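Local coordinates for conserved exported protein (Bacteroides fragilis, PDB 3CLW), which is of unproven function but probably hydrolyses O-glycosidic bonds, using a catalytic domain built as a TIM barrel, at residues K236-E240 against D249-H253; Q369-L373 against G385-T389; A161-V165 against L214-I218; N319-T323 against L334-R340. One frame throughout, in Å; residues are numbered along the deposited sequence.

Contact 1: residues K236-E240 against D249-H253; sequences KYLFE and DDIIH
Leu-238, with chi1 m and chi2 t, lies against the first turn of helix 251-256: its CD2 is 3.8 Å from Ile-251 CB and its CB 3.8 Å from Ile-252 CD1. Residues 236-238 end a 3-10 segment, whose last turn is closed by Phe-239 N to Lys-236 O at 3.2 Å; Phe-239 then becomes extended (-124/166). Opposite it Asp-250, at the N-cap position, takes left-handed backbone angles (54/32), and the helix starts at Ile-251. CA atoms pair as Tyr-237 with Asp-249 (4.1 Å), Phe-239 with Asp-250 (4.0 Å) and Leu-238 with Ile-251 (4.5 Å). Three backbone bonds cross: Asp-250 N to Phe-239 O at 3.0 Å, Ile-252 N to Leu-238 O at 3.0 Å, and a weak one from Ile-251 N to Tyr-237 O at 3.3 Å. A water accepts a hydrogen bond from His-253 N (2.7 Å) and donates to Leu-238 O and Asp-250 OD1 (both 2.9 Å). Phe-239 CE1 reaches Ile-252 CD1 at 3.7 Å, while its ring makes a cation-pi contact with Arg-294 of helix 285-300. Asp-249 OD1 accepts a hydrogen bond from Ile-241 N. This is a loop-to-helix junction after barrel strand 226-232. The Asp-250 side chain makes no capping bond; the helix's first NH groups are met by 3-10 carbonyls (weakly for Ile-251) and, for His-253, by one water, beside an apolar patch.

Contact 2: residues Q369-L373 against G385-T389; sequences QLLPL and GEIST
Strands 369-371 and 386-389 run antiparallel, their short axes 4.8 Å apart at closest and 146° between directions, with phi near -77 to -128° and psi near 120 to 142°. Gln-369 pairs with Ser-388 and Leu-371 with Glu-386 as hydrogen-bonded pairs (CA-CA 5.0 and 4.8 Å); between them Leu-370 and Ile-387 form the non-hydrogen-bonded pair, Leu-370 CA lying 5.1 Å from Ile-387 CA. Both hydrogen-bonded pairs are complete. Gln-369 N gives to Ser-388 O and Ser-388 N to Gln-369 O, each 2.8 Å; Leu-371 N gives to Glu-386 O at 2.7 Å and Glu-386 N to Leu-371 O at 2.8 Å. Glu-386 O also receives a CA-H contact from Leu-370 CA at 3.4 Å. The backbone of Leu-370 bonds instead to Ser-361, in the neighbouring strand. Gln-369 (chi1 and chi2 t) and Ser-388 (chi1 t) share a water, 2.8 Å from Gln-369 OE1 and 2.6 Å from Ser-388 OG; Gln-369 NE2 is taken by Leu-362 O. On that same face Leu-371 (m, t) sets CD1 3.6 Å from both Ser-388 CB and Glu-386 OE1. Beyond the ladder, Leu-373 CD2 comes to 3.5 Å from Gly-385 C, and Gly-385 O accepts a hydrogen bond from Lys-41 NZ. Ile-387, on the other face, packs on helix 39-50. Two adjacent antiparallel strands joined directly by a long connection make a beta-hairpin, here forming part of a small three-stranded sheet.

Contact 3: residues A161-V165 against L214-I218; sequences ARFLV and LDKAI
Ala-161 opens the contact: its CB points at helix 204-221 and lies 3.5 Å from Leu-214 N and 3.9 Å from Leu-214 CG, the CA atoms of this pair being only 4.8 Å apart. Both segments are regular alpha helix; their axes approach to 8.8 Å and cross at -47°, the N-to-C directions diverging by 47°. Arg-162 points away, skirting Ala-217 CB at 4.4 Å with its CG, and its NH1 makes a salt bridge with Asp-158. One turn after Ala-161, Leu-164 CB rests 4.1 Å from Leu-214 CD2. Val-165 (chi1 t) finishes the row: CG2 sits among Leu-214 CD2 (4.0 Å), Ala-217 CB (3.7 Å) and Ile-218 CG1 (3.7 Å). Leu-214 (m, t) and Ile-218 (m, t) also touch Ile-227 on strand 226-232. Helices 157-173 and 204-221, separated along the chain by barrel strand 178-182, are neighbours outside the beta/alpha barrel. No hydrogen bond crosses, so the contact depends on apolar fit, with the alanines Ala-161 and Ala-217 at close approaches of the two backbones.

Contact 4: residues N319-T323 against L334-R340; sequences NEEIT and LGLYVAR
In this TIM barrel the loop after strand 307-310 folds back onto helix 328-347, the helix that follows it. Asn-319 to Thr-323 form a turn, with Thr-323 N to Asn-319 O at 2.9 Å; Asn-319 (chi1 62°, p) swings OD1 to 3.0 Å from Glu-321 N, a weak Asx-turn bond. The closest CA pair is Ile-322 to Leu-334, 5.9 Å. Ile-322 (chi1 p, chi2 t) lays CG2 over the face of the Tyr-337 ring, a CH-pi contact 3.9 Å from the centroid, and sets CB 3.6 Å from Leu-334 CD2 (Leu-334 m, t). Tyr-337 (chi1 t, chi2 -94°) hydrogen-bonds Glu-317 through its OH, which also receives a weak bond from Asn-319 ND2 at 3.2 Å. The CA-to-CB bonds of Glu-321 (m, t) and Arg-340 (t, t, p) both point toward the other segment; Glu-321 OE2 is held by Tyr-445 and Arg-340 NH1 by Ala-424 O. The salt bridge itself runs from Arg-340 NH2 to Glu-321 OE1, 2.8 Å, near the guanidinium plane.

How the contacts relate
Contacts 1, 3 and 4 belong to the beta/alpha barrel and follow each other along the chain in the order 3, 1, 4, with contact 2 last. Strand 226-232 ties contacts 3 and 1: side chains from both lie against it, though their centres are 25 Å apart and nearest atoms about 14 Å. Contacts 1 and 4 each use a loop following a barrel strand, on the side where TIM-barrel hydrolases generally carry their active site; their centres are 27 Å apart. Contact 4 lies 39 Å, centre to centre, from contact 3, across the chain's centre. Contact 2 is nearest to contact 4, about 8 Å between closest atoms, without touching.

Contact 1: residues K236-E240 against D249-H253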
loop_
_atom_site.group_PDB
_atom_site.type_symbol
_atom_site.label_atom_id
_atom_site.label_comp_id
_atom_site.label_asym_id
_atom_site.label_seq_id
_atom_site.Cartn_x
_atom_site.Cartn_y
_atom_site.Cartn_z
ATOM N N LYS A 236 -9.540 13.072 0.975
ATOM C CA LYS A 236 -10.247 14.371 0.892
ATOM C C LYS A 236 -9.255 15.521 0.934
ATOM O O LYS A 236 -9.498 16.554 0.352
ATOM C CB LYS A 236 -11.336 14.531 1.961
ATOM C CG LYS A 236 -10.814 14.805 3.345
ATOM C CD LYS A 236 -11.906 14.831 4.383
ATOM C CE LYS A 236 -11.276 14.960 5.762
ATOM N NZ LYS A 236 -12.282 15.149 6.872
ATOM N N TYR A 237 -8.109 15.298 1.578
ATOM C CA TYR A 237 -7.028 16.280 1.618
ATOM C C TYR A 237 -6.347 16.498 0.262
ATOM O O TYR A 237 -5.497 17.362 0.129
ATOM C CB TYR A 237 -6.024 15.883 2.683
ATOM C CG TYR A 237 -6.577 16.018 4.073
ATOM C CD1 TYR A 237 -6.590 17.264 4.726
ATOM C CD2 TYR A 237 -7.099 14.911 4.751
ATOM C CE1 TYR A 237 -7.106 17.383 6.010
ATOM C CE2 TYR A 237 -7.599 15.031 6.022
ATOM C CZ TYR A 237 -7.613 16.266 6.650
ATOM O OH TYR A 237 -8.120 16.372 7.934
ATOM N N LEU A 238 -6.701 15.696 -0.735
ATOM C CA LEU A 238 -6.174 15.917 -2.074
ATOM C C LEU A 238 -6.829 17.147 -2.762
ATOM O O LEU A 238 -6.307 17.666 -3.754
ATOM C CB LEU A 238 -6.338 14.664 -2.933
ATOM C CG LEU A 238 -5.485 13.442 -2.504
ATOM C CD1 LEU A 238 -5.648 12.327 -3.455
ATOM C CD2 LEU A 238 -3.992 13.789 -2.334
ATOM N N PHE A 239 -7.961 17.574 -2.211
ATOM C CA PHE A 239 -8.714 18.729 -2.663
ATOM C C PHE A 239 -8.881 19.702 -1.488
ATOM O O PHE A 239 -8.609 19.356 -0.360
ATOM C CB PHE A 239 -10.069 18.266 -3.185
ATOM C CG PHE A 239 -10.011 16.964 -3.958
ATOM C CD1 PHE A 239 -9.636 16.943 -5.300
ATOM C CD2 PHE A 239 -10.338 15.756 -3.341
ATOM C CE1 PHE A 239 -9.584 15.758 -6.003
ATOM C CE2 PHE A 239 -10.281 14.563 -4.057
ATOM C CZ PHE A 239 -9.903 14.573 -5.385
ATOM N N GLU A 240 -9.295 20.935 -1.759
ATOM C CA GLU A 240 -9.403 21.954 -0.705
ATOM C C GLU A 240 -10.640 21.666 0.121
ATOM O O GLU A 240 -11.703 21.424 -0.453
ATOM C CB GLU A 240 -9.482 23.359 -1.330
ATOM C CG GLU A 240 -9.295 24.515 -0.341
ATOM C CD GLU A 240 -9.257 25.891 -1.037
ATOM O OE1 GLU A 240 -9.875 26.063 -2.115
ATOM O OE2 GLU A 240 -8.599 26.806 -0.506
ATOM N N ASP A 249 -4.243 20.394 2.904
ATOM C CA ASP A 249 -5.246 19.988 1.938
ATOM C C ASP A 249 -4.870 20.569 0.586
ATOM O O ASP A 249 -3.756 21.098 0.408
ATOM C CB ASP A 249 -6.660 20.417 2.368
ATOM C CG ASP A 249 -6.856 21.942 2.344
ATOM O OD1 ASP A 249 -8.020 22.378 2.504
ATOM O OD2 ASP A 249 -5.858 22.695 2.180
ATOM N N ASP A 250 -5.783 20.443 -0.368
ATOM C CA ASP A 250 -5.587 20.976 -1.718
ATOM C C ASP A 250 -4.297 20.495 -2.380
ATOM O O ASP A 250 -3.684 21.224 -3.186
ATOM C CB ASP A 250 -5.655 22.519 -1.699
ATOM C CG ASP A 250 -5.814 23.107 -3.080
ATOM O OD1 ASP A 250 -6.592 22.533 -3.864
ATOM O OD2 ASP A 250 -5.133 24.133 -3.389
ATOM N N ILE A 251 -3.886 19.267 -2.036
ATOM C CA ILE A 251 -2.621 18.691 -2.507
ATOM C C ILE A 251 -2.496 18.690 -4.036
ATOM O O ILE A 251 -1.483 19.126 -4.578
ATOM C CB ILE A 251 -2.372 17.243 -1.940
ATOM C CG1 ILE A 251 -2.211 17.266 -0.405
ATOM C CG2 ILE A 251 -1.197 16.560 -2.651
ATOM C CD1 ILE A 251 -1.005 18.063 0.153
ATOM N N ILE A 252 -3.511 18.204 -4.736
ATOM C CA ILE A 252 -3.383 18.111 -6.178
ATOM C C ILE A 252 -3.063 19.470 -6.836
ATOM O O ILE A 252 -2.075 19.584 -7.554
ATOM C CB ILE A 252 -4.598 17.406 -6.838
ATOM C CG1 ILE A 252 -4.672 15.931 -6.353
ATOM C CG2 ILE A 252 -4.487 17.498 -8.354
ATOM C CD1 ILE A 252 -5.980 15.168 -6.699
ATOM N N HIS A 253 -3.874 20.497 -6.570
ATOM C CA HIS A 253 -3.731 21.767 -7.290
ATOM C C HIS A 253 -2.559 22.588 -6.789
ATOM O O HIS A 253 -1.848 23.222 -7.586
ATOM C CB HIS A 253 -5.030 22.590 -7.286
ATOM C CG HIS A 253 -6.044 22.103 -8.272
ATOM N ND1 HIS A 253 -6.062 22.512 -9.588
ATOM C CD2 HIS A 253 -7.059 21.214 -8.146
ATOM C CE1 HIS A 253 -7.062 21.929 -10.221
ATOM N NE2 HIS A 253 -7.681 21.133 -9.367
HETATM O O HOH W 1 -6.289 20.049 -5.379
#

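Contact 2: residues Q369-L373 against G385-T389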
loop_
_atom_site.group_PDB
_atom_site.type_symbol
_atom_site.label_atom_id
_atom_site.label_comp_id
_atom_site.label_asym_id
_atom_site.label_seq_id
_atom_site.Cartn_x
_atom_site.Cartn_y
_atom_site.Cartn_z
ATOM N N GLN A 369 -2.882 -12.619 9.846
ATOM C CA GLN A 369 -3.182 -12.501 11.257
ATOM C C GLN A 369 -2.280 -13.447 12.064
ATOM O O GLN A 369 -2.091 -14.596 11.712
ATOM C CB GLN A 369 -4.652 -12.782 11.530
ATOM C CG GLN A 369 -4.971 -12.811 13.021
ATOM C CD GLN A 369 -6.438 -12.804 13.288
ATOM O OE1 GLN A 369 -7.220 -13.395 12.548
ATOM N NE2 GLN A 369 -6.833 -12.134 14.351
ATOM N N LEU A 370 -1.724 -12.913 13.133
ATOM C CA LEU A 370 -0.752 -13.579 13.970
ATOM C C LEU A 370 -1.536 -14.007 15.192
ATOM O O LEU A 370 -2.189 -13.168 15.802
ATOM C CB LEU A 370 0.297 -12.552 14.396
ATOM C CG LEU A 370 1.648 -12.356 13.693
ATOM C CD1 LEU A 370 1.777 -12.912 12.253
ATOM C CD2 LEU A 370 1.969 -10.890 13.758
ATOM N N LEU A 371 -1.512 -15.297 15.516
ATOM C CA LEU A 371 -2.298 -15.814 16.662
ATOM C C LEU A 371 -1.355 -16.267 17.765
ATOM O O LEU A 371 -0.447 -17.025 17.499
ATOM C CB LEU A 371 -3.225 -16.967 16.242
ATOM C CG LEU A 371 -4.189 -16.633 15.090
ATOM C CD1 LEU A 371 -4.821 -17.884 14.453
ATOM C CD2 LEU A 371 -5.278 -15.665 15.521
ATOM N N PRO A 372 -1.562 -15.801 19.004
ATOM C CA PRO A 372 -0.669 -16.287 20.061
ATOM C C PRO A 372 -0.689 -17.820 20.101
ATOM O O PRO A 372 -1.715 -18.418 19.787
ATOM C CB PRO A 372 -1.294 -15.726 21.333
ATOM C CG PRO A 372 -2.037 -14.502 20.872
ATOM C CD PRO A 372 -2.606 -14.907 19.539
ATOM N N LEU A 373 0.434 -18.453 20.416
ATOM C CA LEU A 373 0.396 -19.890 20.719
ATOM C C LEU A 373 -0.584 -20.110 21.886
ATOM O O LEU A 373 -0.925 -19.164 22.619
ATOM C CB LEU A 373 1.791 -20.420 21.031
ATOM C CG LEU A 373 2.805 -20.148 19.915
ATOM C CD1 LEU A 373 4.184 -20.685 20.240
ATOM C CD2 LEU A 373 2.302 -20.689 18.570
ATOM N N GLY A 385 4.552 -17.357 17.351
ATOM C CA GLY A 385 3.102 -17.309 17.222
ATOM C C GLY A 385 2.668 -18.193 16.080
ATOM O O GLY A 385 3.471 -18.872 15.490
ATOM N N GLU A 386 1.380 -18.168 15.772
ATOM C CA GLU A 386 0.793 -18.923 14.665
ATOM C C GLU A 386 0.369 -17.967 13.525
ATOM O O GLU A 386 -0.242 -16.938 13.753
ATOM C CB GLU A 386 -0.440 -19.710 15.160
ATOM C CG GLU A 386 -0.981 -20.733 14.153
ATOM C CD GLU A 386 -2.460 -21.067 14.341
ATOM O OE1 GLU A 386 -3.008 -20.883 15.457
ATOM O OE2 GLU A 386 -3.081 -21.532 13.355
ATOM N N ILE A 387 0.696 -18.357 12.304
ATOM C CA ILE A 387 0.350 -17.622 11.091
ATOM C C ILE A 387 -1.063 -18.031 10.607
ATOM O O ILE A 387 -1.357 -19.217 10.436
ATOM C CB ILE A 387 1.419 -17.902 10.002
ATOM C CG1 ILE A 387 2.783 -17.423 10.482
ATOM C CG2 ILE A 387 1.052 -17.276 8.675
ATOM C CD1 ILE A 387 3.913 -18.254 9.949
ATOM N N SER A 388 -1.936 -17.045 10.408
ATOM C CA SER A 388 -3.251 -17.314 9.839
ATOM C C SER A 388 -3.492 -16.370 8.636
ATOM O O SER A 388 -3.448 -15.160 8.790
ATOM C CB SER A 388 -4.280 -17.113 10.955
ATOM O OG SER A 388 -5.605 -17.244 10.499
ATOM N N THR A 389 -3.714 -16.903 7.440
ATOM C CA THR A 389 -4.030 -16.047 6.289
ATOM C C THR A 389 -5.480 -15.574 6.351
ATOM O O THR A 389 -6.346 -16.311 6.811
ATOM C CB THR A 389 -3.757 -16.729 4.914
ATOM O OG1 THR A 389 -4.635 -17.853 4.734
ATOM C CG2 THR A 389 -2.315 -17.187 4.835
HETATM O O HOH W 2 -7.168 -15.198 10.466
#

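Contact 3: residues A161-V165 against L214-I218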
loop_
_atom_site.group_PDB
_atom_site.type_symbol
_atom_site.label_atom_id
_atom_site.label_comp_id
_atom_site.label_asym_id
_atom_site.label_seq_id
_atom_site.Cartn_x
_atom_site.Cartn_y
_atom_site.Cartn_z
ATOM N N ALA A 161 16.823 15.174 5.295
ATOM C CA ALA A 161 16.962 14.694 3.902
ATOM C C ALA A 161 18.267 13.924 3.713
ATOM O O ALA A 161 18.278 12.875 3.046
ATOM C CB ALA A 161 16.848 15.843 2.897
ATOM N N ARG A 162 19.355 14.428 4.299
ATOM C CA ARG A 162 20.623 13.749 4.183
ATOM C C ARG A 162 20.638 12.364 4.882
ATOM O O ARG A 162 21.238 11.423 4.382
ATOM C CB ARG A 162 21.766 14.619 4.676
ATOM C CG ARG A 162 22.180 15.719 3.654
ATOM C CD ARG A 162 23.563 16.257 3.997
ATOM N NE ARG A 162 23.585 16.872 5.320
ATOM C CZ ARG A 162 23.378 18.175 5.561
ATOM N NH1 ARG A 162 23.113 19.036 4.563
ATOM N NH2 ARG A 162 23.428 18.629 6.819
ATOM N N PHE A 163 19.974 12.287 6.035
ATOM C CA PHE A 163 19.802 11.061 6.791
ATOM C C PHE A 163 19.051 10.010 5.959
ATOM O O PHE A 163 19.527 8.890 5.835
ATOM C CB PHE A 163 19.055 11.323 8.105
ATOM C CG PHE A 163 18.484 10.074 8.733
ATOM C CD1 PHE A 163 19.321 9.137 9.344
ATOM C CD2 PHE A 163 17.109 9.833 8.705
ATOM C CE1 PHE A 163 18.808 7.963 9.928
ATOM C CE2 PHE A 163 16.565 8.665 9.311
ATOM C CZ PHE A 163 17.448 7.723 9.907
ATOM N N LEU A 164 17.899 10.400 5.400
ATOM C CA LEU A 164 17.103 9.542 4.519
ATOM C C LEU A 164 17.849 9.078 3.259
ATOM O O LEU A 164 17.756 7.916 2.889
ATOM C CB LEU A 164 15.811 10.233 4.103
ATOM C CG LEU A 164 14.793 10.537 5.200
ATOM C CD1 LEU A 164 13.675 11.382 4.633
ATOM C CD2 LEU A 164 14.229 9.200 5.705
ATOM N N VAL A 165 18.610 9.976 2.638
ATOM C CA VAL A 165 19.393 9.634 1.461
ATOM C C VAL A 165 20.567 8.722 1.786
ATOM O O VAL A 165 20.801 7.770 1.069
ATOM C CB VAL A 165 19.874 10.890 0.663
ATOM C CG1 VAL A 165 20.985 10.527 -0.315
ATOM C CG2 VAL A 165 18.709 11.513 -0.069
ATOM N N LEU A 214 15.365 16.896 -0.141
ATOM C CA LEU A 214 15.601 15.516 -0.628
ATOM C C LEU A 214 16.102 15.548 -2.063
ATOM O O LEU A 214 17.041 14.866 -2.407
ATOM C CB LEU A 214 14.333 14.673 -0.534
ATOM C CG LEU A 214 14.133 14.004 0.822
ATOM C CD1 LEU A 214 12.677 13.621 0.947
ATOM C CD2 LEU A 214 15.079 12.774 0.955
ATOM N N ASP A 215 15.469 16.363 -2.894
ATOM C CA ASP A 215 15.895 16.532 -4.284
ATOM C C ASP A 215 17.382 16.851 -4.365
ATOM O O ASP A 215 18.111 16.205 -5.084
ATOM C CB ASP A 215 15.063 17.610 -4.961
ATOM C CG ASP A 215 15.434 17.799 -6.419
ATOM O OD1 ASP A 215 15.059 16.943 -7.256
ATOM O OD2 ASP A 215 16.093 18.823 -6.722
ATOM N N LYS A 216 17.824 17.837 -3.604
ATOM C CA LYS A 216 19.221 18.241 -3.570
ATOM C C LYS A 216 20.141 17.119 -3.054
ATOM O O LYS A 216 21.196 16.836 -3.629
ATOM C CB LYS A 216 19.330 19.486 -2.687
ATOM C CG LYS A 216 20.724 20.063 -2.511
ATOM C CD LYS A 216 20.611 21.216 -1.502
ATOM C CE LYS A 216 21.896 22.035 -1.357
ATOM N NZ LYS A 216 21.554 23.484 -1.018
ATOM N N ALA A 217 19.742 16.493 -1.953
ATOM C CA ALA A 217 20.506 15.392 -1.358
ATOM C C ALA A 217 20.637 14.173 -2.310
ATOM O O ALA A 217 21.709 13.559 -2.409
ATOM C CB ALA A 217 19.856 15.011 -0.010
ATOM N N ILE A 218 19.572 13.844 -3.036
ATOM C CA ILE A 218 19.618 12.713 -3.985
ATOM C C ILE A 218 20.581 12.991 -5.151
ATOM O O ILE A 218 21.241 12.066 -5.655
ATOM C CB ILE A 218 18.209 12.364 -4.549
ATOM C CG1 ILE A 218 17.351 11.657 -3.489
ATOM C CG2 ILE A 218 18.302 11.514 -5.886
ATOM C CD1 ILE A 218 15.839 11.602 -3.837
#

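Contact 4: residues N319-T323 against L334-R340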
loop_
_atom_site.group_PDB
_atom_site.type_symbol
_atom_site.label_atom_id
_atom_site.label_comp_id
_atom_site.label_asym_id
_atom_site.label_seq_id
_atom_site.Cartn_x
_atom_site.Cartn_y
_atom_site.Cartn_z
ATOM N N ASN A 319 -18.842 -0.661 9.925
ATOM C CA ASN A 319 -20.065 -0.569 9.141
ATOM C C ASN A 319 -20.724 -1.950 9.039
ATOM O O ASN A 319 -20.094 -2.971 9.325
ATOM C CB ASN A 319 -19.821 0.071 7.758
ATOM C CG ASN A 319 -18.869 -0.741 6.869
ATOM O OD1 ASN A 319 -19.104 -1.921 6.571
ATOM N ND2 ASN A 319 -17.801 -0.095 6.425
ATOM N N GLU A 320 -21.990 -1.970 8.626
ATOM C CA GLU A 320 -22.780 -3.204 8.537
ATOM C C GLU A 320 -22.182 -4.293 7.652
ATOM O O GLU A 320 -22.486 -5.464 7.838
ATOM C CB GLU A 320 -24.203 -2.899 8.052
ATOM C CG GLU A 320 -24.249 -2.061 6.774
ATOM C CD GLU A 320 -25.564 -2.199 6.002
ATOM O OE1 GLU A 320 -26.129 -1.139 5.641
ATOM O OE2 GLU A 320 -26.025 -3.346 5.753
ATOM N N GLU A 321 -21.366 -3.917 6.674
ATOM C CA GLU A 321 -20.782 -4.895 5.756
ATOM C C GLU A 321 -19.683 -5.767 6.382
ATOM O O GLU A 321 -19.535 -6.934 6.018
ATOM C CB GLU A 321 -20.261 -4.206 4.506
ATOM C CG GLU A 321 -21.346 -3.728 3.583
ATOM C CD GLU A 321 -20.818 -3.456 2.200
ATOM O OE1 GLU A 321 -20.618 -2.269 1.869
ATOM O OE2 GLU A 321 -20.576 -4.436 1.449
ATOM N N ILE A 322 -18.953 -5.204 7.343
ATOM C CA ILE A 322 -17.722 -5.813 7.847
ATOM C C ILE A 322 -17.647 -5.932 9.371
ATOM O O ILE A 322 -16.719 -6.562 9.896
ATOM C CB ILE A 322 -16.450 -5.036 7.351
ATOM C CG1 ILE A 322 -16.519 -3.549 7.748
ATOM C CG2 ILE A 322 -16.232 -5.231 5.850
ATOM C CD1 ILE A 322 -15.203 -2.828 7.695
ATOM N N THR A 323 -18.595 -5.312 10.077
ATOM C CA THR A 323 -18.601 -5.309 11.548
ATOM C C THR A 323 -19.588 -6.360 12.137
ATOM O O THR A 323 -20.813 -6.240 12.035
ATOM C CB THR A 323 -18.784 -3.882 12.084
ATOM O OG1 THR A 323 -17.679 -3.101 11.618
ATOM C CG2 THR A 323 -18.789 -3.836 13.611
ATOM N N LEU A 334 -14.756 -9.327 4.497
ATOM C CA LEU A 334 -13.581 -8.474 4.585
ATOM C C LEU A 334 -12.749 -8.570 3.313
ATOM O O LEU A 334 -12.357 -7.531 2.753
ATOM C CB LEU A 334 -12.746 -8.834 5.796
ATOM C CG LEU A 334 -13.367 -8.503 7.155
ATOM C CD1 LEU A 334 -12.590 -9.221 8.259
ATOM C CD2 LEU A 334 -13.370 -6.994 7.359
ATOM N N GLY A 335 -12.509 -9.804 2.846
ATOM C CA GLY A 335 -11.799 -10.014 1.597
ATOM C C GLY A 335 -12.425 -9.307 0.388
ATOM O O GLY A 335 -11.724 -8.689 -0.412
ATOM N N LEU A 336 -13.749 -9.404 0.247
ATOM C CA LEU A 336 -14.454 -8.725 -0.844
ATOM C C LEU A 336 -14.560 -7.212 -0.645
ATOM O O LEU A 336 -14.501 -6.482 -1.612
ATOM C CB LEU A 336 -15.848 -9.309 -1.050
ATOM C CG LEU A 336 -15.983 -10.759 -1.508
ATOM C CD1 LEU A 336 -17.362 -11.255 -1.122
ATOM C CD2 LEU A 336 -15.749 -10.921 -2.998
ATOM N N TYR A 337 -14.703 -6.743 0.596
ATOM C CA TYR A 337 -14.732 -5.304 0.888
ATOM C C TYR A 337 -13.446 -4.614 0.405
ATOM O O TYR A 337 -13.486 -3.523 -0.202
ATOM C CB TYR A 337 -14.916 -5.103 2.383
ATOM C CG TYR A 337 -15.037 -3.669 2.874
ATOM C CD1 TYR A 337 -13.918 -2.970 3.315
ATOM C CD2 TYR A 337 -16.295 -3.032 2.958
ATOM C CE1 TYR A 337 -14.012 -1.688 3.790
ATOM C CE2 TYR A 337 -16.414 -1.732 3.463
ATOM C CZ TYR A 337 -15.256 -1.061 3.869
ATOM O OH TYR A 337 -15.334 0.224 4.371
ATOM N N VAL A 338 -12.310 -5.269 0.653
ATOM C CA VAL A 338 -11.020 -4.706 0.305
ATOM C C VAL A 338 -10.771 -4.884 -1.173
ATOM O O VAL A 338 -10.261 -3.987 -1.800
ATOM C CB VAL A 338 -9.861 -5.296 1.145
ATOM C CG1 VAL A 338 -8.541 -4.689 0.739
ATOM C CG2 VAL A 338 -10.084 -5.050 2.622
ATOM N N ALA A 339 -11.138 -6.033 -1.736
ATOM C CA ALA A 339 -11.034 -6.215 -3.183
ATOM C C ALA A 339 -11.798 -5.114 -3.954
ATOM O O ALA A 339 -11.418 -4.745 -5.036
ATOM C CB ALA A 339 -11.502 -7.580 -3.594
ATOM N N ARG A 340 -12.883 -4.616 -3.379
ATOM C CA ARG A 340 -13.670 -3.527 -3.974
ATOM C C ARG A 340 -12.908 -2.191 -3.932
ATOM O O ARG A 340 -12.899 -1.442 -4.918
ATOM C CB ARG A 340 -15.018 -3.385 -3.244
ATOM C CG ARG A 340 -15.828 -2.163 -3.719
ATOM C CD ARG A 340 -17.271 -2.218 -3.262
ATOM N NE ARG A 340 -17.372 -1.977 -1.832
ATOM C CZ ARG A 340 -18.530 -1.815 -1.209
ATOM N NH1 ARG A 340 -19.675 -1.883 -1.901
ATOM N NH2 ARG A 340 -18.555 -1.577 0.093
#